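Side-chain contacts in glycoside hydrolase family 81 (Clostridium thermocellum, PDB 6FOP), which probably hydrolyses beta-1,3-glucans such as laminarin for the cellulosome of its bacterium: residues H562-N567 with S571-I576; N533-L538 with G575-P580; N489-S494 with T525-A530; D541-S546 with N550-V555. All coordinates share one frame; numbering follows the deposited sequence. Where two conformers were deposited one is given.

Contact 1. Residues H562-N567 with S571-I576; sequences HEIWWN and SEKHGI. With NI (nickel (II) ion), chain B.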
# COMPACT_ATOMS: atom_id res chain seq x y z
N HIS A 562 14.24 7.07 -9.02
CA HIS A 562 13.85 8.48 -9.15
C HIS A 562 13.37 8.73 -10.59
O HIS A 562 13.82 9.65 -11.27
CB HIS A 562 15.06 9.31 -8.76
CG HIS A 562 14.80 10.77 -8.56
ND1 HIS A 562 14.82 11.69 -9.59
CD2 HIS A 562 14.65 11.48 -7.43
CE1 HIS A 562 14.66 12.91 -9.10
NE2 HIS A 562 14.59 12.81 -7.79
N GLU A 563 12.43 7.89 -11.00
CA GLU A 563 11.82 7.92 -12.33
C GLU A 563 10.31 7.91 -12.20
O GLU A 563 9.77 7.46 -11.18
CB GLU A 563 12.27 6.73 -13.19
CG GLU A 563 13.76 6.67 -13.41
CD GLU A 563 14.20 5.49 -14.26
OE1 GLU A 563 13.77 4.36 -14.00
OE2 GLU A 563 15.01 5.70 -15.18
N ILE A 564 9.63 8.37 -13.25
CA ILE A 564 8.17 8.29 -13.35
C ILE A 564 7.78 7.78 -14.72
O ILE A 564 8.64 7.59 -15.59
CB ILE A 564 7.48 9.65 -13.02
CG1 ILE A 564 7.93 10.78 -13.97
CG2 ILE A 564 7.71 10.01 -11.57
CD1 ILE A 564 7.17 12.09 -13.81
N TRP A 565 6.48 7.56 -14.93
CA TRP A 565 6.05 6.91 -16.16
C TRP A 565 6.07 7.74 -17.42
O TRP A 565 5.92 7.20 -18.52
CB TRP A 565 4.67 6.28 -15.99
CG TRP A 565 4.58 5.05 -15.14
CD1 TRP A 565 3.78 4.89 -14.04
CD2 TRP A 565 5.23 3.79 -15.36
NE1 TRP A 565 3.89 3.59 -13.57
CE2 TRP A 565 4.79 2.91 -14.36
CE3 TRP A 565 6.16 3.34 -16.30
CZ2 TRP A 565 5.24 1.58 -14.26
CZ3 TRP A 565 6.60 2.02 -16.23
CH2 TRP A 565 6.15 1.16 -15.21
N TRP A 566 6.23 9.05 -17.28
CA TRP A 566 6.33 9.94 -18.43
C TRP A 566 7.57 10.81 -18.31
O TRP A 566 8.21 10.86 -17.26
CB TRP A 566 5.05 10.75 -18.59
CG TRP A 566 4.83 11.85 -17.58
CD1 TRP A 566 5.15 13.16 -17.73
CD2 TRP A 566 4.24 11.73 -16.29
NE1 TRP A 566 4.79 13.87 -16.61
CE2 TRP A 566 4.21 13.02 -15.71
CE3 TRP A 566 3.67 10.66 -15.57
CZ2 TRP A 566 3.69 13.27 -14.45
CZ3 TRP A 566 3.14 10.92 -14.29
CH2 TRP A 566 3.14 12.22 -13.77
N ASN A 567 7.89 11.52 -19.39
CA ASN A 567 9.08 12.35 -19.44
C ASN A 567 8.78 13.72 -18.83
O ASN A 567 8.68 14.72 -19.53
CB ASN A 567 9.57 12.46 -20.88
CG ASN A 567 10.91 13.17 -20.99
OD1 ASN A 567 11.63 13.35 -20.00
ND2 ASN A 567 11.24 13.57 -22.18
N SER A 571 10.33 18.45 -10.89
CA SER A 571 9.18 18.91 -10.10
C SER A 571 8.02 17.91 -10.16
O SER A 571 7.41 17.60 -9.12
CB SER A 571 8.75 20.29 -10.52
OG SER A 571 7.64 20.70 -9.75
N GLU A 572 7.69 17.44 -11.36
CA GLU A 572 6.69 16.38 -11.50
C GLU A 572 7.12 15.09 -10.77
O GLU A 572 6.30 14.48 -10.08
CB GLU A 572 6.37 16.09 -12.97
CG GLU A 572 5.68 17.28 -13.64
CD GLU A 572 5.62 17.13 -15.13
OE1 GLU A 572 4.64 16.54 -15.63
OE2 GLU A 572 6.57 17.61 -15.81
N LYS A 573 8.39 14.71 -10.88
CA LYS A 573 8.83 13.50 -10.23
C LYS A 573 8.62 13.56 -8.72
O LYS A 573 8.18 12.58 -8.11
CB LYS A 573 10.30 13.19 -10.55
CG LYS A 573 10.55 12.86 -12.01
CD LYS A 573 11.99 12.46 -12.27
CE LYS A 573 12.23 12.31 -13.76
NZ LYS A 573 13.58 11.81 -14.08
N HIS A 574 8.93 14.70 -8.11
CA HIS A 574 8.69 14.91 -6.67
C HIS A 574 7.18 15.03 -6.35
O HIS A 574 6.69 14.44 -5.38
CB HIS A 574 9.46 16.15 -6.21
CG HIS A 574 10.91 15.88 -5.95
ND1 HIS A 574 11.47 16.00 -4.71
CD2 HIS A 574 11.88 15.43 -6.76
CE1 HIS A 574 12.74 15.66 -4.77
NE2 HIS A 574 13.01 15.32 -6.00
N GLY A 575 6.45 15.76 -7.21
CA GLY A 575 5.06 16.08 -6.93
C GLY A 575 4.10 14.90 -6.95
O GLY A 575 3.03 14.97 -6.31
N ILE A 576 4.44 13.83 -7.68
CA ILE A 576 3.53 12.68 -7.71
C ILE A 576 3.38 12.01 -6.36
O ILE A 576 2.48 11.20 -6.21
CB ILE A 576 3.88 11.61 -8.78
CG1 ILE A 576 5.26 10.95 -8.52
CG2 ILE A 576 3.78 12.19 -10.20
CD1 ILE A 576 5.27 9.48 -8.85
NI NI B . 14.82 14.51 -6.61
O HOH W 1 15.54 12.44 -12.24

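Contact 2. Residues N533-L538 with G575-P580; sequences NYWFDL and GINFLP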
# COMPACT_ATOMS: atom_id res chain seq x y z
N ASN A 533 9.59 5.86 5.21
CA ASN A 533 10.78 5.06 4.98
C ASN A 533 11.16 4.89 3.51
O ASN A 533 12.28 5.27 3.12
CB ASN A 533 10.60 3.69 5.65
CG ASN A 533 10.72 3.80 7.14
OD1 ASN A 533 11.82 3.89 7.68
ND2 ASN A 533 9.60 3.78 7.82
N TYR A 534 10.27 4.31 2.71
CA TYR A 534 10.67 3.78 1.39
C TYR A 534 10.58 4.81 0.28
O TYR A 534 11.19 4.65 -0.75
CB TYR A 534 9.91 2.48 1.05
CG TYR A 534 9.91 1.53 2.24
CD1 TYR A 534 11.11 1.09 2.81
CD2 TYR A 534 8.73 1.14 2.84
CE1 TYR A 534 11.12 0.31 3.95
CE2 TYR A 534 8.71 0.37 3.97
CZ TYR A 534 9.91 -0.05 4.54
OH TYR A 534 9.89 -0.82 5.69
N TRP A 535 9.79 5.86 0.49
CA TRP A 535 9.73 6.99 -0.47
C TRP A 535 10.58 8.19 -0.05
O TRP A 535 11.32 8.75 -0.85
CB TRP A 535 8.26 7.42 -0.70
CG TRP A 535 7.49 6.58 -1.69
CD1 TRP A 535 7.28 6.86 -2.97
CD2 TRP A 535 6.86 5.28 -1.45
NE1 TRP A 535 6.53 5.89 -3.58
CE2 TRP A 535 6.25 4.90 -2.67
CE3 TRP A 535 6.71 4.45 -0.34
CZ2 TRP A 535 5.51 3.72 -2.80
CZ3 TRP A 535 5.99 3.26 -0.48
CH2 TRP A 535 5.43 2.91 -1.71
N PHE A 536 10.51 8.57 1.23
CA PHE A 536 11.21 9.76 1.70
C PHE A 536 12.46 9.49 2.55
O PHE A 536 13.24 10.42 2.77
CB PHE A 536 10.28 10.66 2.52
CG PHE A 536 9.07 11.16 1.76
CD1 PHE A 536 9.20 11.64 0.47
CD2 PHE A 536 7.81 11.20 2.36
CE1 PHE A 536 8.09 12.11 -0.23
CE2 PHE A 536 6.70 11.71 1.67
CZ PHE A 536 6.84 12.13 0.36
N ASP A 537 12.63 8.24 3.02
CA ASP A 537 13.76 7.86 3.89
C ASP A 537 14.09 8.97 4.90
O ASP A 537 15.21 9.48 4.98
CB ASP A 537 15.01 7.48 3.05
CG ASP A 537 16.12 6.86 3.87
OD1 ASP A 537 15.88 6.40 4.98
OD2 ASP A 537 17.26 6.79 3.33
N LEU A 538 13.09 9.32 5.71
CA LEU A 538 13.27 10.38 6.70
C LEU A 538 14.37 10.10 7.72
O LEU A 538 15.01 11.02 8.20
CB LEU A 538 11.96 10.68 7.43
CG LEU A 538 10.78 11.19 6.62
CD1 LEU A 538 9.67 11.57 7.58
CD2 LEU A 538 11.17 12.39 5.78
N GLY A 575 6.45 15.76 -7.21
CA GLY A 575 5.06 16.08 -6.93
C GLY A 575 4.10 14.90 -6.95
O GLY A 575 3.03 14.97 -6.31
N ILE A 576 4.44 13.83 -7.68
CA ILE A 576 3.53 12.68 -7.71
C ILE A 576 3.38 12.01 -6.36
O ILE A 576 2.48 11.20 -6.21
CB ILE A 576 3.88 11.61 -8.78
CG1 ILE A 576 5.26 10.95 -8.52
CG2 ILE A 576 3.78 12.19 -10.20
CD1 ILE A 576 5.27 9.48 -8.85
N ASN A 577 4.28 12.27 -5.40
CA ASN A 577 4.12 11.74 -4.05
C ASN A 577 3.59 12.74 -3.05
O ASN A 577 3.59 12.50 -1.86
CB ASN A 577 5.41 11.02 -3.59
CG ASN A 577 5.39 9.59 -4.03
OD1 ASN A 577 4.65 8.78 -3.46
ND2 ASN A 577 6.10 9.28 -5.12
N PHE A 578 3.17 13.89 -3.58
CA PHE A 578 2.43 14.86 -2.77
C PHE A 578 0.95 14.88 -3.14
O PHE A 578 0.09 14.89 -2.24
CB PHE A 578 2.99 16.29 -2.93
CG PHE A 578 4.50 16.42 -2.79
CD1 PHE A 578 5.26 15.54 -2.03
CD2 PHE A 578 5.16 17.47 -3.41
CE1 PHE A 578 6.63 15.69 -1.95
CE2 PHE A 578 6.53 17.61 -3.34
CZ PHE A 578 7.28 16.72 -2.59
N LEU A 579 0.64 14.92 -4.43
CA LEU A 579 -0.74 15.14 -4.84
C LEU A 579 -1.57 13.84 -4.76
O LEU A 579 -1.04 12.73 -4.97
CB LEU A 579 -0.79 15.79 -6.22
CG LEU A 579 -0.55 14.92 -7.44
CD1 LEU A 579 -1.83 14.18 -7.88
CD2 LEU A 579 -0.04 15.80 -8.59
N PRO A 580 -2.87 13.94 -4.49
CA PRO A 580 -3.57 15.18 -4.17
C PRO A 580 -3.28 15.62 -2.74
O PRO A 580 -3.26 14.81 -1.82
CB PRO A 580 -5.04 14.79 -4.32
CG PRO A 580 -5.06 13.34 -3.93
CD PRO A 580 -3.75 12.77 -4.41

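Contact 3. Residues N489-S494 with T525-A530; sequences NNQASS and TTEVEA. Unlike the reference sequence in segment 489-494: Ala492 (reference Glu).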
# COMPACT_ATOMS: atom_id res chain seq x y z
N ASN A 489 6.01 -5.97 -8.48
CA ASN A 489 4.96 -4.95 -8.43
C ASN A 489 5.62 -3.59 -8.19
O ASN A 489 6.82 -3.51 -7.92
CB ASN A 489 3.89 -5.33 -7.41
CG ASN A 489 2.50 -4.87 -7.83
OD1 ASN A 489 2.32 -3.72 -8.25
ND2 ASN A 489 1.52 -5.74 -7.74
N ASN A 490 4.82 -2.52 -8.32
CA ASN A 490 5.30 -1.17 -8.15
C ASN A 490 4.22 -0.31 -7.54
O ASN A 490 3.05 -0.59 -7.67
CB ASN A 490 5.76 -0.54 -9.47
CG ASN A 490 4.61 -0.20 -10.36
OD1 ASN A 490 4.01 0.91 -10.22
ND2 ASN A 490 4.26 -1.09 -11.29
N GLN A 491 4.66 0.78 -6.91
CA GLN A 491 3.76 1.90 -6.65
C GLN A 491 4.59 3.19 -6.84
O GLN A 491 5.67 3.32 -6.25
CB GLN A 491 3.08 1.88 -5.28
CG GLN A 491 2.19 3.12 -5.05
CD GLN A 491 1.29 2.97 -3.86
OE1 GLN A 491 0.11 2.59 -4.02
NE2 GLN A 491 1.81 3.26 -2.67
N ALA A 492 4.03 4.12 -7.62
CA ALA A 492 4.63 5.47 -7.78
C ALA A 492 3.97 6.41 -6.75
O ALA A 492 4.56 6.70 -5.71
CB ALA A 492 4.51 5.94 -9.22
N SER A 493 2.71 6.79 -6.97
CA SER A 493 2.06 7.75 -6.10
C SER A 493 1.51 7.15 -4.81
O SER A 493 0.36 6.68 -4.74
CB SER A 493 0.92 8.47 -6.83
OG SER A 493 0.34 9.45 -5.93
N SER A 494 2.31 7.21 -3.74
CA SER A 494 1.81 6.84 -2.42
C SER A 494 0.70 7.79 -1.94
O SER A 494 -0.17 7.41 -1.17
CB SER A 494 2.93 6.77 -1.37
OG SER A 494 3.51 8.04 -1.14
N THR A 525 -2.62 5.20 8.49
CA THR A 525 -1.50 5.31 9.41
C THR A 525 -0.33 4.44 8.95
O THR A 525 0.82 4.86 8.97
CB THR A 525 -1.98 4.95 10.82
OG1 THR A 525 -3.11 5.79 11.19
CG2 THR A 525 -0.88 5.15 11.83
N THR A 526 -0.66 3.22 8.52
CA THR A 526 0.41 2.31 8.12
C THR A 526 1.08 2.79 6.82
O THR A 526 2.31 2.84 6.75
CB THR A 526 -0.12 0.89 7.96
OG1 THR A 526 -0.77 0.47 9.17
CG2 THR A 526 1.05 -0.06 7.67
N GLU A 527 0.30 3.17 5.80
CA GLU A 527 0.91 3.66 4.57
C GLU A 527 1.80 4.86 4.81
O GLU A 527 2.90 4.95 4.25
CB GLU A 527 -0.14 3.90 3.48
CG GLU A 527 0.50 4.06 2.10
CD GLU A 527 0.02 3.10 1.02
OE1 GLU A 527 -1.04 2.44 1.18
OE2 GLU A 527 0.75 2.98 -0.00
N VAL A 528 1.36 5.76 5.68
CA VAL A 528 2.18 6.93 5.99
C VAL A 528 3.53 6.47 6.59
O VAL A 528 4.60 6.99 6.23
CB VAL A 528 1.44 7.88 6.94
CG1 VAL A 528 2.41 8.90 7.55
CG2 VAL A 528 0.32 8.61 6.18
N GLU A 529 3.48 5.51 7.50
CA GLU A 529 4.73 5.01 8.12
C GLU A 529 5.66 4.40 7.07
O GLU A 529 6.88 4.65 7.07
CB GLU A 529 4.43 3.96 9.19
CG GLU A 529 3.77 4.52 10.42
CD GLU A 529 4.69 5.35 11.30
OE1 GLU A 529 5.92 5.11 11.32
OE2 GLU A 529 4.17 6.20 12.03
N ALA A 530 5.10 3.62 6.13
CA ALA A 530 5.90 3.05 5.05
C ALA A 530 6.48 4.15 4.13
O ALA A 530 7.65 4.10 3.74
CB ALA A 530 5.09 2.04 4.25

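Contact 4. Residues D541-S546 with N550-V555; sequences DIFSPS and NYASMV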
# COMPACT_ATOMS: atom_id res chain seq x y z
N ASP A 541 18.41 6.00 6.70
CA ASP A 541 19.03 4.68 6.84
C ASP A 541 18.48 3.60 5.92
O ASP A 541 18.87 2.45 6.04
CB ASP A 541 19.01 4.22 8.30
CG ASP A 541 17.63 4.05 8.86
OD1 ASP A 541 16.63 4.22 8.13
OD2 ASP A 541 17.53 3.75 10.07
N ILE A 542 17.60 3.95 4.99
CA ILE A 542 17.04 3.01 4.03
C ILE A 542 17.83 3.03 2.72
O ILE A 542 18.26 1.99 2.25
CB ILE A 542 15.54 3.29 3.76
CG1 ILE A 542 14.73 3.31 5.07
CG2 ILE A 542 15.00 2.28 2.74
CD1 ILE A 542 14.65 1.99 5.79
N PHE A 543 18.00 4.22 2.14
CA PHE A 543 18.59 4.33 0.81
C PHE A 543 20.09 4.09 0.86
O PHE A 543 20.76 4.50 1.80
CB PHE A 543 18.31 5.69 0.16
CG PHE A 543 16.85 6.00 -0.06
CD1 PHE A 543 15.85 5.02 -0.03
CD2 PHE A 543 16.47 7.31 -0.32
CE1 PHE A 543 14.52 5.35 -0.24
CE2 PHE A 543 15.14 7.62 -0.56
CZ PHE A 543 14.17 6.65 -0.48
N SER A 544 20.59 3.40 -0.16
CA SER A 544 22.02 3.17 -0.31
C SER A 544 22.79 4.48 -0.45
O SER A 544 22.30 5.41 -1.09
CB SER A 544 22.29 2.37 -1.58
OG SER A 544 23.69 2.23 -1.81
N PRO A 545 24.01 4.57 0.11
CA PRO A 545 24.82 5.75 -0.17
C PRO A 545 25.07 6.00 -1.66
O PRO A 545 25.33 7.13 -2.06
CB PRO A 545 26.13 5.44 0.55
CG PRO A 545 25.76 4.51 1.64
CD PRO A 545 24.64 3.68 1.10
N SER A 546 25.02 4.94 -2.48
CA SER A 546 25.23 5.06 -3.91
C SER A 546 24.00 5.59 -4.66
O SER A 546 24.12 5.96 -5.80
CB SER A 546 25.66 3.74 -4.52
OG SER A 546 24.64 2.79 -4.43
N ASN A 550 17.50 11.94 -2.21
CA ASN A 550 16.88 11.85 -0.89
C ASN A 550 15.41 11.40 -0.93
O ASN A 550 14.72 11.44 0.08
CB ASN A 550 17.04 13.16 -0.12
CG ASN A 550 16.24 14.33 -0.70
OD1 ASN A 550 15.26 14.16 -1.44
ND2 ASN A 550 16.73 15.54 -0.43
N TYR A 551 14.98 10.94 -2.10
CA TYR A 551 13.60 10.66 -2.43
C TYR A 551 13.59 9.59 -3.51
O TYR A 551 14.41 9.66 -4.42
CB TYR A 551 12.95 11.94 -2.96
CG TYR A 551 11.66 11.76 -3.74
CD1 TYR A 551 10.52 11.19 -3.13
CD2 TYR A 551 11.57 12.13 -5.07
CE1 TYR A 551 9.34 11.03 -3.83
CE2 TYR A 551 10.40 11.97 -5.77
CZ TYR A 551 9.27 11.44 -5.14
OH TYR A 551 8.10 11.32 -5.83
N ALA A 552 12.69 8.62 -3.38
CA ALA A 552 12.39 7.67 -4.45
C ALA A 552 10.96 7.91 -4.89
O ALA A 552 10.03 7.89 -4.07
CB ALA A 552 12.55 6.23 -3.98
N SER A 553 10.77 8.11 -6.19
CA SER A 553 9.42 8.31 -6.75
C SER A 553 8.67 7.02 -7.05
O SER A 553 7.44 7.04 -7.06
CB SER A 553 9.50 9.21 -7.99
OG SER A 553 10.48 8.75 -8.89
N MET A 554 9.40 5.94 -7.32
CA MET A 554 8.80 4.62 -7.55
C MET A 554 9.49 3.55 -6.73
O MET A 554 10.71 3.45 -6.74
CB MET A 554 8.79 4.24 -9.03
CG MET A 554 7.92 5.13 -9.85
SD MET A 554 7.56 4.66 -11.54
CE MET A 554 6.89 3.08 -11.28
N VAL A 555 8.66 2.77 -6.05
CA VAL A 555 9.11 1.63 -5.27
C VAL A 555 8.59 0.35 -5.91
O VAL A 555 7.38 0.22 -6.14
CB VAL A 555 8.60 1.74 -3.80
CG1 VAL A 555 8.92 0.48 -2.98
CG2 VAL A 555 9.16 3.01 -3.17

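Contact 1. Residues H562-N567 with S571-I576
The oxygen of water 1 is gripped by both segments: it accepts from His562 ND1 at 2.8 Å and from Lys573 NZ at 2.8 Å. Taken up by that bond, ND1 leaves NE2 for the metal. A residue before the helix and one on it share one nickel ion, bound by His562 NE2 and His574 NE2 at 2.1 Å each. His574 ND1 is hydrogen-bonded to second-shell Asn598 OD1, which helps orient the ring. With CG anti to the backbone N (chi1 -168°), His562 reaches back toward the helix, and the two imidazoles meet rim to rim.

Trp566 NE1 donates to Glu572 OE1 at 2.8 Å and 155°. The carboxylate oxygen lies in the indole plane, but the N-H arrives 55° out of the carboxylate plane. Glu572 OE2 is held by Thr569 N and Asn613 ND2, which should restrict its rotation. Between these polar ends, the extended Lys573 chain passes Ile564, with Lys573 CG 3.9 Å from Ile564 CG1; Ile564 CG2 touches Ile576 CD1 (3.7 Å), Trp566 CH2 touches Ile576 CG2 (3.6 Å), and Ile564 CD1 sits over one face of the Trp566 indole. Glu601 and Glu605 complete a two-histidine, two-glutamate nickel site.

Contact 2. Residues N533-L538 with G575-P580
Asn577 pushes its amide against the pyrrole part of Trp535, joining the turn after helix 570-575 to the residues at and beyond the C-terminal part of helix 514-534. Both belong to the C-terminal domain of the family, which has the (alpha/alpha)6-barrel fold. The departure from helical geometry is marked by Asp537, whose phi is positive (39°).

Taken from its root, the Asn577 side chain meets something at every atom. Asn577 CB lies 4.3 Å from Phe536 CZ. CG lies 3.5 Å from Trp535 CD1, and the amide then straddles that carbon: OD1 is 3.3 Å from Trp535 CD1, and ND2 is 3.4 Å from the same atom. Amide and indole planes are 54° apart, neither stacked nor coplanar. Although Asn577 OD1 is 3.4 Å from Trp535 NE1, the angle is poor, and no bond is formed. The polar ends are satisfied by others: OD1 is bonded to Ser494 OG, ND2 to Tyr551 OH and Ala492 O, and Trp535 NE1 to the same Ala492 O. These three bonds on the amide fix its rotation, and a shared carbonyl keeps Asn577 and Trp535 side by side.

Phe536 covers the neighbouring part of the turn. Its CG stands anti to the carbonyl carbon (chi1 -60°), which sends the ring edge toward the backbone, with CZ 4.0 Å from Asn577 O. Beyond it, Phe536 CE1 comes to the edge of the Phe578 ring, 4.2 Å from CE1 of that residue.

Contact 3. Residues N489-S494 with T525-A530
Gln491 and Glu527 carry the contact, and they are joined by a single polar bond deep in the domain. Gln491 NE2 donates to Glu527 OE2 at 2.9 Å with an N-H...O angle of 161°. The acceptor lies in the plane of the amide, and the donor arrives nearly on the line of the C-O bond. The two flat groups, amide and carboxylate, are tilted by only 26°.

The side chains come from opposite directions. Gln491 is extended, its CG anti to the backbone N (chi1 178°), and spans the gap from the strand. Glu527 also starts anti to its N but bends at chi2, which brings OE2 round to the amide.

Each group has a second grip. Gln491 OE1 is bonded to His417 NE2, while Glu527 OE1 is held by Ser477 OG and Trp501 NE1. Three donors thus occupy the carboxylate, which should set its rotation and in turn position the glutamine. Ala497, from helix 494-511, touches both side chains. The bond ties edge strand 490-491 of a four-stranded antiparallel sheet to helix 514-534, within the (alpha/alpha)6-barrel domain of family 81.

Contact 4. Residues D541-S546 with N550-V555
Phe543, on the loop linking helix 514-534 to strand 554-556, fits against the chain that runs into that strand, just ahead of a classic beta bulge in which Ser553 and Met554 both face Cys561. The ring does nearly all the work from its side of the contact. Its CG is anti to the carbonyl carbon (chi1 -62°), which carries the far rim across to residues 550-552.

The Phe543 ring turns its edge, at CE2, to the Asn550-Tyr551 peptide, with CE2 3.7 Å from Tyr551 N and 3.8 Å from Asn550 C, both atoms near the ring plane. CZ of Phe543 reaches the next residue, 3.9 Å from Ala552 CB. The methyl and the ring rim form the apolar pair of the contact. The 3.8 Å approach of Phe543 CZ to Ala552 N is oblique; that amide is already bonded to Trp535 O.

Both backbones are held by other partners. Asp537 receives Phe543 N on OD2 and Ile542 N on OD1, fixing the loop at the root of the ring. Asn550 N is bonded to Glu601, a nickel ligand, and Asn550 O to Tyr594 OH. Further along the loop, Ser544 OG donates to Ser546 OG at 2.8 Å. Tyr551 turns the other way, with Ser553 N 3.8 Å above one face of its ring, toward the rim.

Since the ring touches peptide atoms and a methyl mainly through van der Waals contact, the contact itself is not strongly directional; the loop geometry is probably set largely by the surrounding hydrogen bonds, such as those to Asp537.

Overall arrangement
All four contacts lie in the family 81 C-terminal domain. Contact 3 closes first along the chain; contact 2 follows with contact 4 nested inside its loop, and contact 1 ends on the same stretch as contact 2. Contacts 2 and 3 are nearest, their centres about 8 Å apart, and both use helix 514-534. Contacts 1 and 3 are about 16 Å apart yet meet where Ile576 O is bonded to Ser493 OG. Contacts 3 and 4 reach neighbouring strands, 490-491 and 554-556, of one sheet, paired through Gln491 N and Val555 O. Together they join helix 514-534, the small sheet and the loop and helix of the nickel site into one part of the domain.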